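Local coordinates for protein SusD homolog (Bacteroides thetaiotaomicron, PDB 3SGH) that probably binds glycans at the outer membrane as a SusD-like lipoprotein, helping a partner transporter take them up, at residues 80-85 with 112-116; 344-349 with 361-365. All coordinates share one frame; numbering follows the deposited sequence.

Contact 1: 80-85 with 112-116; sequences LYGYIY and GMQLL
Leu80 on helix 75-84 is a knob in a hole on helix 100-120, formed by Gly112, Met113, Leu115 and Leu116. Both helices belong to a SusD-like fold, a largely alpha-helical family architecture. Their short segments run nearly antiparallel, at 165°, with axes 10.3 Å apart.

The aliphatic packing centres on Leu80. Leu80 CD1 lies 3.7 Å from Gly112 O and meets Leu115 CD2 at 3.9 Å. Gly112 lets the two backbones come near, with Leu80 CA 6.1 Å from Gly112 CA. A CB on Gly112 would press against Ile84 CG1.

Selenomethionine Met113, introduced by labelling, supplies the second cluster. Its chain bends at chi2 (-61°) and again at chi3, which carries the CE methyl back between Leu80 and Ile84. Met113 CE is 3.9 Å from Ile84 CG1.

Aromatic contacts complete the interface. Met113 SE makes an oblique Met-aromatic contact with Tyr81, 4.8 Å from the ring centroid. Tyr85 covers part of one Tyr81 face, while its own hydroxyl is hydrogen-bonded to Arg109. Trp77 also stacks with Tyr81. At the ring edge, near its plane, Leu116 CD2 touches Tyr81 CD1 at 3.7 Å.

Contact 2: 344-349 with 361-365; sequences YEKGVR and DDYLA
The short helix 360-364 folds back against helix 340-354 of this SusD-like protein after a short connection. Helix 340-354 itself packs on helices 319-331 and 403-417. Leu364 is the knob, seated among Tyr344, Glu345, Val348 and Arg349. Its CG lies anti to the carbonyl carbon (chi1 -79°), which swings both methyls onto helix 340-354. Leu364 CD2 lies 3.9 Å from Val348 CB and reaches obliquely to the Tyr344 ring. Leu364 CD1 sits over one face of the guanidinium, 3.8 Å from Arg349 NE, and also touches Glu345 CB. Cutting Leu364 back to alanine is likely to open a gap beside Val348 and leave that guanidinium face without its methyl cover.

Arg349 extends from CG to NE and ends in a salt bridge to Asp361, where one carboxylate oxygen takes both terminal nitrogens. The modelled 2.4 Å from Arg349 NH1 to Asp361 OD1 is doubtfully short. Arg349 NH2 adds a weak bond to Asp361 OD1 at 2.8 Å. The carboxylate and guanidinium planes stand 83° apart, so this is not a flat two-oxygen pairing. A water bridges the segments, donating to Glu345 OE2 at 2.6 Å and to the backbone Leu364 O.

Deeper in, Val348 CG1 meets Tyr363 CD2 at 4.0 Å, and the Tyr363 hydroxyl bonds to Gln413. The chemistry is thus graded: an apolar interior, then an ion pair toward solvent that probably adds charge attraction between the helices.

From the N terminus, contact 1 comes first. It brings 112-116 back to 80-85 and closes a mostly helical loop of 26 residues, which includes helix 87-95. Contact 2 closes a shorter loop much later, when 361-365 returns to 344-349 after 11 residues. The two loops are in series and neither nest nor cross. They lie on opposite sides of the chain's centre. The centres of contact 1 and contact 2 are about 35 Å apart. The nearest atoms of contact 1 and contact 2 are about 20 Å apart. Contact 1 ties helix 75-84 to helix 100-120 in the buried interior. Contact 2 ties helix 340-354 to helix 360-364 farther out.

Contact 1: 80-85 with 112-116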
loop_
_atom_site.group_PDB
_atom_site.type_symbol
_atom_site.label_atom_id
_atom_site.label_comp_id
_atom_site.label_asym_id
_atom_site.label_seq_id
_atom_site.Cartn_x
_atom_site.Cartn_y
_atom_site.Cartn_z
ATOM N N LEU A 80 -9.230 10.338 3.517
ATOM C CA LEU A 80 -9.957 9.280 2.857
ATOM C C LEU A 80 -11.472 9.472 3.037
ATOM O O LEU A 80 -12.214 9.360 2.072
ATOM C CB LEU A 80 -9.548 7.908 3.398
ATOM C CG LEU A 80 -8.062 7.587 3.092
ATOM C CD1 LEU A 80 -7.658 6.240 3.703
ATOM C CD2 LEU A 80 -7.790 7.593 1.537
ATOM N N TYR A 81 -11.922 9.736 4.269
ATOM C CA TYR A 81 -13.311 10.118 4.467
ATOM C C TYR A 81 -13.730 11.309 3.626
ATOM O O TYR A 81 -14.816 11.314 3.076
ATOM C CB TYR A 81 -13.622 10.419 5.929
ATOM C CG TYR A 81 -14.359 9.314 6.614
ATOM C CD1 TYR A 81 -13.746 8.125 6.941
ATOM C CD2 TYR A 81 -15.682 9.507 6.984
ATOM C CE1 TYR A 81 -14.466 7.097 7.572
ATOM C CE2 TYR A 81 -16.395 8.535 7.621
ATOM C CZ TYR A 81 -15.799 7.326 7.908
ATOM O OH TYR A 81 -16.561 6.382 8.554
ATOM N N GLY A 82 -12.876 12.313 3.511
ATOM C CA GLY A 82 -13.201 13.482 2.723
ATOM C C GLY A 82 -13.470 13.189 1.260
ATOM O O GLY A 82 -14.363 13.799 0.632
ATOM N N TYR A 83 -12.711 12.262 0.687
ATOM C CA TYR A 83 -12.924 11.937 -0.717
ATOM C C TYR A 83 -14.178 11.054 -0.927
ATOM O O TYR A 83 -14.909 11.237 -1.895
ATOM C CB TYR A 83 -11.685 11.248 -1.319
ATOM C CG TYR A 83 -10.491 12.142 -1.501
ATOM C CD1 TYR A 83 -10.619 13.412 -2.056
ATOM C CD2 TYR A 83 -9.207 11.672 -1.208
ATOM C CE1 TYR A 83 -9.531 14.222 -2.224
ATOM C CE2 TYR A 83 -8.107 12.462 -1.400
ATOM C CZ TYR A 83 -8.258 13.736 -1.904
ATOM O OH TYR A 83 -7.151 14.525 -2.101
ATOM N N ILE A 84 -14.419 10.107 -0.021
ATOM C CA ILE A 84 -15.455 9.119 -0.233
ATOM C C ILE A 84 -16.837 9.651 0.123
ATOM O O ILE A 84 -17.811 9.339 -0.567
ATOM C CB ILE A 84 -15.158 7.817 0.558
ATOM C CG1 ILE A 84 -13.839 7.191 0.030
ATOM C CG2 ILE A 84 -16.350 6.854 0.485
ATOM C CD1 ILE A 84 -13.815 6.919 -1.531
ATOM N N TYR A 85 -16.921 10.458 1.181
ATOM C CA TYR A 85 -18.241 10.947 1.641
ATOM C C TYR A 85 -18.283 12.463 1.613
ATOM O O TYR A 85 -17.269 13.082 1.942
ATOM C CB TYR A 85 -18.515 10.455 3.055
ATOM C CG TYR A 85 -18.406 8.980 3.254
ATOM C CD1 TYR A 85 -19.444 8.113 2.878
ATOM C CD2 TYR A 85 -17.301 8.429 3.883
ATOM C CE1 TYR A 85 -19.336 6.744 3.085
ATOM C CE2 TYR A 85 -17.214 7.036 4.102
ATOM C CZ TYR A 85 -18.227 6.228 3.701
ATOM O OH TYR A 85 -18.098 4.874 3.886
ATOM N N GLY A 112 -10.935 2.817 -0.737
ATOM C CA GLY A 112 -10.544 3.787 0.245
ATOM C C GLY A 112 -10.660 3.237 1.643
ATOM O O GLY A 112 -9.808 3.488 2.496
HETATM N N MSE A 113 -11.752 2.522 1.890
HETATM C CA MSE A 113 -12.028 2.043 3.222
HETATM C C MSE A 113 -11.223 0.790 3.576
HETATM O O MSE A 113 -10.960 0.546 4.761
HETATM C CB MSE A 113 -13.517 1.820 3.419
HETATM C CG MSE A 113 -14.290 3.181 3.358
HETATM SE SE MSE A 113 -13.719 4.428 4.742
HETATM C CE MSE A 113 -13.182 5.903 3.646
ATOM N N GLN A 114 -10.821 -0.012 2.594
ATOM C CA GLN A 114 -9.937 -1.143 2.906
ATOM C C GLN A 114 -8.572 -0.627 3.348
ATOM O O GLN A 114 -7.963 -1.193 4.234
ATOM C CB GLN A 114 -9.830 -2.146 1.759
ATOM C CG GLN A 114 -9.233 -1.694 0.445
ATOM C CD GLN A 114 -7.704 -1.599 0.433
ATOM O OE1 GLN A 114 -7.037 -2.401 1.057
ATOM N NE2 GLN A 114 -7.167 -0.599 -0.282
ATOM N N LEU A 115 -8.130 0.483 2.746
ATOM C CA LEU A 115 -6.947 1.172 3.208
ATOM C C LEU A 115 -7.115 1.679 4.636
ATOM O O LEU A 115 -6.253 1.449 5.478
ATOM C CB LEU A 115 -6.564 2.323 2.288
ATOM C CG LEU A 115 -5.355 3.183 2.679
ATOM C CD1 LEU A 115 -4.149 2.338 2.968
ATOM C CD2 LEU A 115 -5.097 4.234 1.569
ATOM N N LEU A 116 -8.244 2.319 4.934
ATOM C CA LEU A 116 -8.411 2.907 6.262
ATOM C C LEU A 116 -8.535 1.782 7.303
ATOM O O LEU A 116 -7.990 1.878 8.408
ATOM C CB LEU A 116 -9.604 3.880 6.274
ATOM C CG LEU A 116 -9.780 4.688 7.569
ATOM C CD1 LEU A 116 -8.477 5.465 7.927
ATOM C CD2 LEU A 116 -11.039 5.633 7.504
#

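Contact 2: 344-349 with 361-365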
loop_
_atom_site.group_PDB
_atom_site.type_symbol
_atom_site.label_atom_id
_atom_site.label_comp_id
_atom_site.label_asym_id
_atom_site.label_seq_id
_atom_site.Cartn_x
_atom_site.Cartn_y
_atom_site.Cartn_z
ATOM N N TYR A 344 5.485 -16.574 -9.410
ATOM C CA TYR A 344 6.664 -15.802 -8.991
ATOM C C TYR A 344 7.433 -15.240 -10.185
ATOM O O TYR A 344 7.695 -14.014 -10.261
ATOM C CB TYR A 344 7.549 -16.677 -8.122
ATOM C CG TYR A 344 8.852 -16.066 -7.702
ATOM C CD1 TYR A 344 8.906 -15.147 -6.660
ATOM C CD2 TYR A 344 10.055 -16.459 -8.305
ATOM C CE1 TYR A 344 10.095 -14.629 -6.235
ATOM C CE2 TYR A 344 11.269 -15.924 -7.881
ATOM C CZ TYR A 344 11.282 -15.013 -6.851
ATOM O OH TYR A 344 12.479 -14.475 -6.415
ATOM N N GLU A 345 7.816 -16.120 -11.116
ATOM C CA GLU A 345 8.557 -15.687 -12.274
ATOM C C GLU A 345 7.748 -14.731 -13.133
ATOM O O GLU A 345 8.306 -13.758 -13.665
ATOM C CB GLU A 345 9.065 -16.871 -13.085
ATOM C CG GLU A 345 10.081 -17.709 -12.266
ATOM C CD GLU A 345 10.973 -18.604 -13.085
ATOM O OE1 GLU A 345 10.476 -19.172 -14.103
ATOM O OE2 GLU A 345 12.155 -18.757 -12.674
ATOM N N LYS A 346 6.440 -14.985 -13.235
ATOM C CA LYS A 346 5.545 -14.105 -14.002
ATOM C C LYS A 346 5.559 -12.710 -13.391
ATOM O O LYS A 346 5.676 -11.697 -14.108
ATOM C CB LYS A 346 4.107 -14.686 -14.033
ATOM C CG LYS A 346 3.155 -13.891 -14.861
ATOM C CD LYS A 346 1.701 -14.385 -14.684
ATOM C CE LYS A 346 0.735 -13.342 -15.205
ATOM N NZ LYS A 346 0.705 -13.282 -16.679
ATOM N N GLY A 347 5.441 -12.648 -12.072
ATOM C CA GLY A 347 5.441 -11.390 -11.331
ATOM C C GLY A 347 6.712 -10.581 -11.548
ATOM O O GLY A 347 6.659 -9.355 -11.779
ATOM N N VAL A 348 7.855 -11.255 -11.452
ATOM C CA VAL A 348 9.152 -10.581 -11.622
ATOM C C VAL A 348 9.244 -10.054 -13.052
ATOM O O VAL A 348 9.610 -8.901 -13.271
ATOM C CB VAL A 348 10.328 -11.512 -11.329
ATOM C CG1 VAL A 348 11.648 -10.778 -11.553
ATOM C CG2 VAL A 348 10.238 -12.008 -9.872
ATOM N N ARG A 349 8.842 -10.874 -14.036
ATOM C CA ARG A 349 8.921 -10.424 -15.440
ATOM C C ARG A 349 7.943 -9.264 -15.732
ATOM O O ARG A 349 8.286 -8.324 -16.448
ATOM C CB ARG A 349 8.671 -11.575 -16.403
ATOM C CG ARG A 349 9.797 -12.606 -16.429
ATOM C CD ARG A 349 9.485 -13.715 -17.432
ATOM N NE ARG A 349 10.420 -14.807 -17.213
ATOM C CZ ARG A 349 11.652 -14.820 -17.682
ATOM N NH1 ARG A 349 12.084 -13.825 -18.446
ATOM N NH2 ARG A 349 12.450 -15.847 -17.410
ATOM N N ASP A 361 15.653 -12.499 -17.207
ATOM C CA ASP A 361 16.112 -13.891 -17.333
ATOM C C ASP A 361 17.308 -14.123 -16.452
ATOM O O ASP A 361 17.336 -15.036 -15.633
ATOM C CB ASP A 361 16.545 -14.215 -18.781
ATOM C CG ASP A 361 15.398 -14.696 -19.657
ATOM O OD1 ASP A 361 14.227 -14.681 -19.233
ATOM O OD2 ASP A 361 15.693 -15.080 -20.812
ATOM N N ASP A 362 18.305 -13.265 -16.603
ATOM C CA ASP A 362 19.533 -13.444 -15.873
ATOM C C ASP A 362 19.333 -13.081 -14.399
ATOM O O ASP A 362 19.890 -13.728 -13.522
ATOM C CB ASP A 362 20.682 -12.647 -16.520
ATOM C CG ASP A 362 21.172 -13.260 -17.856
ATOM O OD1 ASP A 362 20.678 -14.331 -18.332
ATOM O OD2 ASP A 362 22.077 -12.624 -18.443
ATOM N N TYR A 363 18.478 -12.091 -14.120
ATOM C CA TYR A 363 18.088 -11.804 -12.738
ATOM C C TYR A 363 17.475 -13.022 -12.051
ATOM O O TYR A 363 17.802 -13.341 -10.903
ATOM C CB TYR A 363 17.064 -10.644 -12.726
ATOM C CG TYR A 363 16.718 -10.087 -11.373
ATOM C CD1 TYR A 363 17.576 -9.201 -10.724
ATOM C CD2 TYR A 363 15.531 -10.417 -10.732
ATOM C CE1 TYR A 363 17.252 -8.696 -9.473
ATOM C CE2 TYR A 363 15.199 -9.892 -9.516
ATOM C CZ TYR A 363 16.046 -9.050 -8.879
ATOM O OH TYR A 363 15.654 -8.551 -7.647
ATOM N N LEU A 364 16.563 -13.703 -12.737
ATOM C CA LEU A 364 15.849 -14.814 -12.156
ATOM C C LEU A 364 16.737 -16.046 -11.992
ATOM O O LEU A 364 16.313 -17.030 -11.348
ATOM C CB LEU A 364 14.625 -15.174 -13.018
ATOM C CG LEU A 364 13.405 -14.255 -12.823
ATOM C CD1 LEU A 364 12.316 -14.508 -13.886
ATOM C CD2 LEU A 364 12.826 -14.476 -11.449
ATOM N N ALA A 365 17.895 -16.024 -12.636
ATOM C CA ALA A 365 18.892 -17.094 -12.537
ATOM C C ALA A 365 19.901 -16.826 -11.413
ATOM O O ALA A 365 20.826 -17.646 -11.199
ATOM C CB ALA A 365 19.647 -17.250 -13.866
HETATM O O HOH W 1 13.795 -18.083 -10.748
#